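Local atomic coordinates of response regulator receiver domain protein (CheY-like) (PDB entry 3I42), a protein that is a CheY-like receiver domain of unknown specific function that probably accepts a phosphoryl group on an aspartate as part of two-component signalling. Residues Asp49-Leu55 with Ser78-Ser84. Numbering follows the deposited sequence.
Sequences DAVFIDL and SKFVAVS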
loop_
_atom_site.group_PDB
_atom_site.type_symbol
_atom_site.label_atom_id
_atom_site.label_comp_id
_atom_site.label_asym_id
_atom_site.label_seq_id
_atom_site.Cartn_x
_atom_site.Cartn_y
_atom_site.Cartn_z
ATOM N N ASP A 49 -4.998 -0.364 -18.457
ATOM C CA ASP A 49 -4.028 -1.091 -17.677
ATOM C C ASP A 49 -3.668 -0.337 -16.400
ATOM O O ASP A 49 -3.369 -0.955 -15.383
ATOM C CB ASP A 49 -2.766 -1.330 -18.520
ATOM C CG ASP A 49 -3.067 -2.102 -19.815
ATOM O OD1 ASP A 49 -3.241 -3.340 -19.736
ATOM O OD2 ASP A 49 -3.149 -1.472 -20.892
ATOM N N ALA A 50 -3.645 1.000 -16.484
ATOM C CA ALA A 50 -3.266 1.848 -15.346
ATOM C C ALA A 50 -4.161 3.075 -15.300
ATOM O O ALA A 50 -4.454 3.676 -16.321
ATOM C CB ALA A 50 -1.811 2.274 -15.442
ATOM N N VAL A 51 -4.603 3.423 -14.101
ATOM C CA VAL A 51 -5.461 4.581 -13.909
ATOM C C VAL A 51 -4.786 5.481 -12.879
ATOM O O VAL A 51 -4.491 5.034 -11.761
ATOM C CB VAL A 51 -6.894 4.154 -13.449
ATOM C CG1 VAL A 51 -7.794 5.362 -13.164
ATOM C CG2 VAL A 51 -7.552 3.219 -14.483
ATOM N N PHE A 52 -4.530 6.735 -13.252
ATOM C CA PHE A 52 -3.844 7.691 -12.351
ATOM C C PHE A 52 -4.851 8.662 -11.824
ATOM O O PHE A 52 -5.484 9.369 -12.611
ATOM C CB PHE A 52 -2.712 8.464 -13.047
ATOM C CG PHE A 52 -1.631 7.570 -13.581
ATOM C CD1 PHE A 52 -0.478 7.353 -12.846
ATOM C CD2 PHE A 52 -1.780 6.958 -14.824
ATOM C CE1 PHE A 52 0.515 6.527 -13.308
ATOM C CE2 PHE A 52 -0.796 6.116 -15.325
ATOM C CZ PHE A 52 0.357 5.884 -14.557
ATOM N N ILE A 53 -5.014 8.677 -10.501
ATOM C CA ILE A 53 -6.077 9.477 -9.886
ATOM C C ILE A 53 -5.502 10.548 -8.975
ATOM O O ILE A 53 -4.866 10.229 -7.976
ATOM C CB ILE A 53 -7.078 8.587 -9.082
ATOM C CG1 ILE A 53 -7.808 7.614 -10.000
ATOM C CG2 ILE A 53 -8.127 9.444 -8.369
ATOM C CD1 ILE A 53 -8.296 6.371 -9.287
ATOM N N ASP A 54 -5.729 11.813 -9.322
ATOM C CA ASP A 54 -5.477 12.911 -8.416
ATOM C C ASP A 54 -6.342 12.750 -7.184
ATOM O O ASP A 54 -7.522 12.390 -7.278
ATOM C CB ASP A 54 -5.768 14.239 -9.112
ATOM C CG ASP A 54 -5.102 15.431 -8.411
ATOM O OD1 ASP A 54 -5.351 15.668 -7.200
ATOM O OD2 ASP A 54 -4.315 16.130 -9.087
ATOM N N LEU A 55 -5.777 12.989 -6.011
ATOM C CA LEU A 55 -6.537 12.724 -4.803
ATOM C C LEU A 55 -7.524 13.854 -4.499
ATOM O O LEU A 55 -8.410 13.694 -3.642
ATOM C CB LEU A 55 -5.620 12.433 -3.610
ATOM C CG LEU A 55 -4.819 11.142 -3.653
ATOM C CD1 LEU A 55 -4.095 10.929 -2.328
ATOM C CD2 LEU A 55 -5.663 9.915 -3.966
ATOM N N SER A 78 -7.440 -3.140 -13.561
ATOM C CA SER A 78 -6.485 -2.063 -13.760
ATOM C C SER A 78 -5.613 -1.950 -12.532
ATOM O O SER A 78 -6.000 -2.399 -11.458
ATOM C CB SER A 78 -7.214 -0.737 -13.970
ATOM O OG SER A 78 -8.160 -0.836 -15.018
ATOM N N LYS A 79 -4.440 -1.337 -12.688
ATOM C CA LYS A 79 -3.657 -0.893 -11.541
ATOM C C LYS A 79 -4.008 0.554 -11.341
ATOM O O LYS A 79 -4.210 1.269 -12.332
ATOM C CB LYS A 79 -2.179 -1.033 -11.846
ATOM C CG LYS A 79 -1.751 -2.456 -12.187
ATOM C CD LYS A 79 -1.441 -3.255 -10.961
ATOM C CE LYS A 79 -2.562 -4.246 -10.676
ATOM N NZ LYS A 79 -2.067 -5.455 -9.959
ATOM N N PHE A 80 -4.111 0.967 -10.074
ATOM C CA PHE A 80 -4.606 2.286 -9.692
ATOM C C PHE A 80 -3.507 2.986 -8.950
ATOM O O PHE A 80 -2.949 2.411 -8.017
ATOM C CB PHE A 80 -5.869 2.185 -8.783
ATOM C CG PHE A 80 -7.058 1.586 -9.489
ATOM C CD1 PHE A 80 -7.908 2.378 -10.220
ATOM C CD2 PHE A 80 -7.286 0.202 -9.458
ATOM C CE1 PHE A 80 -8.980 1.823 -10.947
ATOM C CE2 PHE A 80 -8.369 -0.374 -10.149
ATOM C CZ PHE A 80 -9.208 0.453 -10.905
ATOM N N VAL A 81 -3.233 4.236 -9.344
ATOM C CA VAL A 81 -2.108 5.017 -8.826
ATOM C C VAL A 81 -2.659 6.288 -8.212
ATOM O O VAL A 81 -3.407 7.004 -8.869
ATOM C CB VAL A 81 -1.150 5.448 -9.991
ATOM C CG1 VAL A 81 0.148 6.018 -9.448
ATOM C CG2 VAL A 81 -0.878 4.278 -10.927
ATOM N N ALA A 82 -2.293 6.576 -6.965
ATOM C CA ALA A 82 -2.689 7.808 -6.281
ATOM C C ALA A 82 -1.689 8.886 -6.615
ATOM O O ALA A 82 -0.484 8.670 -6.512
ATOM C CB ALA A 82 -2.679 7.623 -4.783
ATOM N N VAL A 83 -2.178 10.068 -6.934
ATOM C CA VAL A 83 -1.291 11.163 -7.251
ATOM C C VAL A 83 -1.617 12.269 -6.273
ATOM O O VAL A 83 -2.707 12.833 -6.315
ATOM C CB VAL A 83 -1.503 11.638 -8.704
ATOM C CG1 VAL A 83 -0.693 12.894 -8.988
ATOM C CG2 VAL A 83 -1.184 10.490 -9.694
ATOM N N SER A 84 -0.688 12.545 -5.369
ATOM C CA SER A 84 -0.962 13.469 -4.295
ATOM C C SER A 84 0.073 14.561 -4.228
ATOM O O SER A 84 1.237 14.334 -4.534
ATOM C CB SER A 84 -0.950 12.722 -2.967
ATOM O OG SER A 84 -1.220 13.634 -1.890
#
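On the face of the sheet that carries Val-51, Ile-53, Phe-80 and Ala-82, one large ring and one small methyl set the relief. The Phe-80 ring stands up beside the first two: its CD1 lies 3.8 Å from CB of Val-51 and 4.1 Å from CD1 of Ile-53. Two positions on, Ala-82 is a low spot, and Leu-55, whose CA-CB bond turns toward the other strand, fills it with CD2 3.9 Å from Ala-82 CB, while its CD1 reaches CB of Ser-84 at 3.7 Å. Helix 62-71 covers the ring of Phe-80 and Ile-53 through Val-66 and Leu-69. This is the right-handed beta-alpha-beta crossover of the receiver fold, in which strands 50-54 and 79-84 run parallel and adjacent at the middle of a five-stranded sheet, joined through that helix. Six backbone hydrogen bonds hold the pair in register, from Lys-79 N to Asp-49 O (2.9 Å) to a longer one from Leu-55 N to Val-83 O (3.1 Å). On the opposite face the bump is the ring of Phe-52, flanked by two valines: its CD1 comes within 3.5 Å of Val-81 CB, and CB of Phe-52 lies 4.2 Å from CG2 of Val-83. Leu-112, Leu-116 and Ile-115 of helix 109-119 pack over Phe-52 and Val-81. Next along this face comes Asp-54, the predicted phosphorylation site, unmodified here; its OD2 forms a salt bridge with Lys-105, which the side chain of Val-83 also touches.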